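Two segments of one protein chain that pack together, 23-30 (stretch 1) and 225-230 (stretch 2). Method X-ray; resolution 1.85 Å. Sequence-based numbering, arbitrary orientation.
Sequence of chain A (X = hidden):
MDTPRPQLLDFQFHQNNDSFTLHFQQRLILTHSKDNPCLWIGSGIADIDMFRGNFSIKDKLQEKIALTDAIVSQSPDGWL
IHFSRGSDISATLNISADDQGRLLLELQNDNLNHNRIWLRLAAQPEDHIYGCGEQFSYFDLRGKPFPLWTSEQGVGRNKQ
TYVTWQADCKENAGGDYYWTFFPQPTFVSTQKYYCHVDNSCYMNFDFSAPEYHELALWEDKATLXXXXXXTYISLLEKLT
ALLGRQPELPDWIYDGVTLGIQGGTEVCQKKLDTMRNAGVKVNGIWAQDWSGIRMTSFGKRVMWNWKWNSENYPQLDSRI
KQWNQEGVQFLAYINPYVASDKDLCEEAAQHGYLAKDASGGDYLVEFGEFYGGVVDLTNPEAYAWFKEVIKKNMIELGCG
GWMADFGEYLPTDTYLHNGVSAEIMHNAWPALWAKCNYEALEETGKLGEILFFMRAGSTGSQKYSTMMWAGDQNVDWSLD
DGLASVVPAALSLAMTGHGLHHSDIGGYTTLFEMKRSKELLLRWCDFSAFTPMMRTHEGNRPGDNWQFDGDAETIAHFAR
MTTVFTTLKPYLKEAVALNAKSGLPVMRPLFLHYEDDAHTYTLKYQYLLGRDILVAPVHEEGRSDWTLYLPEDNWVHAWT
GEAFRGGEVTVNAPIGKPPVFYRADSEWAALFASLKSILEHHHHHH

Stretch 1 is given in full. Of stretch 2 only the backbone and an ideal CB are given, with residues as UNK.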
# COMPACT_ATOMS: atom_id res chain seq x y z
N HIS A 23 -24.21 15.68 15.48
CA HIS A 23 -24.51 14.33 15.01
C HIS A 23 -24.59 14.47 13.51
O HIS A 23 -24.96 15.52 12.97
CB HIS A 23 -25.86 13.77 15.56
CG HIS A 23 -25.84 13.36 16.99
ND1 HIS A 23 -25.96 14.25 18.03
CD2 HIS A 23 -25.75 12.14 17.56
CE1 HIS A 23 -25.95 13.59 19.18
NE2 HIS A 23 -25.81 12.30 18.91
N PHE A 24 -24.24 13.41 12.79
CA PHE A 24 -24.26 13.39 11.32
C PHE A 24 -24.89 11.99 11.01
O PHE A 24 -24.36 10.94 11.46
CB PHE A 24 -22.82 13.51 10.78
CG PHE A 24 -22.68 13.21 9.31
CD1 PHE A 24 -23.40 13.90 8.39
CD2 PHE A 24 -21.77 12.24 8.85
CE1 PHE A 24 -23.29 13.66 7.05
CE2 PHE A 24 -21.65 11.99 7.51
CZ PHE A 24 -22.42 12.69 6.60
N GLN A 25 -26.07 11.99 10.40
CA GLN A 25 -26.89 10.76 10.23
C GLN A 25 -26.90 9.90 11.42
O GLN A 25 -26.66 8.68 11.36
CB GLN A 25 -26.44 9.97 9.07
CG GLN A 25 -26.11 10.87 7.94
CD GLN A 25 -26.42 10.30 6.64
OE1 GLN A 25 -26.23 9.10 6.39
NE2 GLN A 25 -26.97 11.13 5.78
N GLN A 26 -27.11 10.55 12.55
CA GLN A 26 -27.14 9.98 13.91
C GLN A 26 -25.88 9.52 14.54
O GLN A 26 -25.92 9.10 15.70
CB GLN A 26 -28.19 8.87 14.08
CG GLN A 26 -29.55 9.46 14.30
CD GLN A 26 -30.46 8.90 13.28
OE1 GLN A 26 -31.11 7.88 13.52
NE2 GLN A 26 -30.44 9.51 12.09
N ARG A 27 -24.74 9.61 13.85
CA ARG A 27 -23.48 9.31 14.54
C ARG A 27 -23.02 10.58 15.29
O ARG A 27 -22.97 11.64 14.70
CB ARG A 27 -22.41 9.03 13.45
CG ARG A 27 -22.47 7.69 12.79
CD ARG A 27 -23.67 7.43 11.91
NE ARG A 27 -23.45 6.27 11.03
CZ ARG A 27 -24.29 5.89 10.05
NH1 ARG A 27 -25.41 6.54 9.82
NH2 ARG A 27 -23.96 4.88 9.27
N LEU A 28 -22.69 10.45 16.54
CA LEU A 28 -22.15 11.53 17.28
C LEU A 28 -20.68 11.72 16.82
O LEU A 28 -19.88 10.84 17.02
CB LEU A 28 -22.16 11.17 18.75
CG LEU A 28 -21.55 12.20 19.73
CD1 LEU A 28 -22.33 13.50 19.62
CD2 LEU A 28 -21.46 11.76 21.14
N ILE A 29 -20.39 12.85 16.18
CA ILE A 29 -19.07 13.22 15.60
C ILE A 29 -18.23 14.13 16.52
O ILE A 29 -17.05 13.81 16.75
CB ILE A 29 -19.23 13.86 14.19
CG1 ILE A 29 -19.84 12.88 13.16
CG2 ILE A 29 -17.89 14.29 13.60
CD1 ILE A 29 -19.15 11.53 12.90
N LEU A 30 -18.84 15.21 17.08
CA LEU A 30 -18.15 16.16 17.99
C LEU A 30 -18.97 16.44 19.23
O LEU A 30 -20.22 16.57 19.13
CB LEU A 30 -17.94 17.50 17.29
CG LEU A 30 -17.25 17.57 15.96
CD1 LEU A 30 -17.32 18.97 15.36
CD2 LEU A 30 -15.78 17.18 16.13
N UNK A 225 -13.48 15.24 5.74
CA UNK A 225 -14.76 14.92 5.09
C UNK A 225 -15.22 13.60 5.61
O UNK A 225 -14.40 12.70 5.82
CB UNK A 225 -14.64 14.89 3.56
N UNK A 226 -16.53 13.46 5.81
CA UNK A 226 -17.14 12.21 6.31
C UNK A 226 -18.32 11.82 5.44
O UNK A 226 -19.05 12.71 4.86
CB UNK A 226 -17.59 12.36 7.76
N UNK A 227 -18.51 10.51 5.25
CA UNK A 227 -19.79 10.00 4.70
C UNK A 227 -20.11 8.78 5.47
O UNK A 227 -19.22 8.06 5.91
CB UNK A 227 -19.73 9.70 3.20
N UNK A 228 -21.42 8.48 5.56
CA UNK A 228 -21.92 7.28 6.19
C UNK A 228 -22.54 6.37 5.12
O UNK A 228 -22.75 6.76 3.97
CB UNK A 228 -22.94 7.62 7.28
N UNK A 229 -22.77 5.12 5.53
CA UNK A 229 -23.51 4.19 4.71
C UNK A 229 -24.10 3.07 5.54
O UNK A 229 -23.76 2.89 6.71
CB UNK A 229 -22.61 3.62 3.61
N UNK A 230 -25.04 2.36 4.93
CA UNK A 230 -25.77 1.27 5.53
C UNK A 230 -25.01 -0.01 5.60
O UNK A 230 -25.22 -0.80 6.58
CB UNK A 230 -27.07 1.03 4.76

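Stretch 1 is a hairpin whose type I' turn runs from Phe24 to Arg27, held by Phe24 N to Arg27 O and Arg27 N to Phe24 O backbone hydrogen bonds of 2.9 and 2.8 Å. Phe24, Gln25, Arg27 and Ile29 direct their CA-to-CB bonds toward stretch 2, which is extended over its first four positions.

At position 225 the ideal CB has nothing of stretch 1 within 5.5 Å, so this contact scarcely restricts the choice. The deposited residue is Arg225, whose side chain comes no nearer than 8.5 Å, from Arg225 CB to Phe24 CE2.

Position 226 points toward the hairpin. Its ideal CB lies 4.1 Å from Phe24 CE2 and 5.4 Å from Ile29 CD1, and these neighbours offer hydrocarbon and no charge. Leucine, isoleucine, methionine or an aromatic residue would suit. The residue is Phe226, in the m rotamer. Its CB packs 4.0 Å from Phe24 CE2, while its ring extends to Ile29, whose CG2 sits over one face, 4.1 Å from Phe226 CZ. Phe226 thus touches both Phe24, through its CB, and Ile29, through its ring.

The alternation of the strand turns position 227 away. Its ideal CB is 5.2 Å from Phe24 CE2, and many side chains, polar ones included, could be accommodated. Glu227 occupies it; its main contact is through the backbone, with Glu227 CA at the edge of the Phe24 ring, 3.9 Å from Phe24 CE2.

Position 228 again points toward stretch 1, and here the space is tight: the ideal CB is 3.5 Å from Arg27 CZ, 3.7 Å from Gln25 OE1 and 4.6 Å from Phe24 CE2. With an aromatic ring, an amide oxygen and a guanidinium so near, a small residue such as alanine, serine, cysteine or perhaps threonine is favoured. It is Cys228, which has the largest area covered by the hairpin of any residue in stretch 2. Cys228 CB lies over one face of the Arg27 guanidinium, which is itself anchored by a hydrogen bond from Arg27 NH1 to Gln25 O (2.9 Å). The m rotamer brings Cys228 SG to 3.6 Å from Phe24 CE2, in an oblique sulfur-aromatic approach.

Position 229 points away, leaving its side chain undetermined by the hairpin. Ala229 approaches through its backbone, with Ala229 O 3.2 Å from Arg27 NH2, near the guanidinium plane.

Position 230 also points away, but a polar or acidic chain could bend back toward the positive Arg27. Asp230 does so through water: Asp230 OD1 accepts from a water (3.2 Å to its O) that accepts from Arg27 NH2 (3.1 Å to the same O).

Stretch 2 (225-230) RFECAD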
# COMPACT_ATOMS: atom_id res chain seq x y z
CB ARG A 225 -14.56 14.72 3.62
CG ARG A 225 -14.50 15.99 2.78
CD ARG A 225 -13.89 15.63 1.41
NE ARG A 225 -12.91 16.62 1.03
CZ ARG A 225 -13.24 17.81 0.57
NH1 ARG A 225 -14.52 18.10 0.38
NH2 ARG A 225 -12.31 18.68 0.30
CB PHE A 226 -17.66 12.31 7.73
CG PHE A 226 -16.69 12.78 8.75
CD1 PHE A 226 -16.25 14.10 8.75
CD2 PHE A 226 -16.27 11.94 9.76
CE1 PHE A 226 -15.41 14.54 9.72
CE2 PHE A 226 -15.43 12.38 10.75
CZ PHE A 226 -14.99 13.71 10.72
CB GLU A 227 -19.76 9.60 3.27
CG GLU A 227 -20.00 10.63 2.26
CD GLU A 227 -20.06 10.07 0.85
OE1 GLU A 227 -18.97 9.86 0.25
OE2 GLU A 227 -21.18 9.99 0.28
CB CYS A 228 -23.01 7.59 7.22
SG CYS A 228 -22.53 8.67 8.56
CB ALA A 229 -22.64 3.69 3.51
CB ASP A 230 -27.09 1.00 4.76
CG ASP A 230 -28.15 2.09 5.05
OD1 ASP A 230 -27.98 2.81 6.10
OD2 ASP A 230 -29.09 2.23 4.22
O HOH W 1 -26.13 5.16 7.11
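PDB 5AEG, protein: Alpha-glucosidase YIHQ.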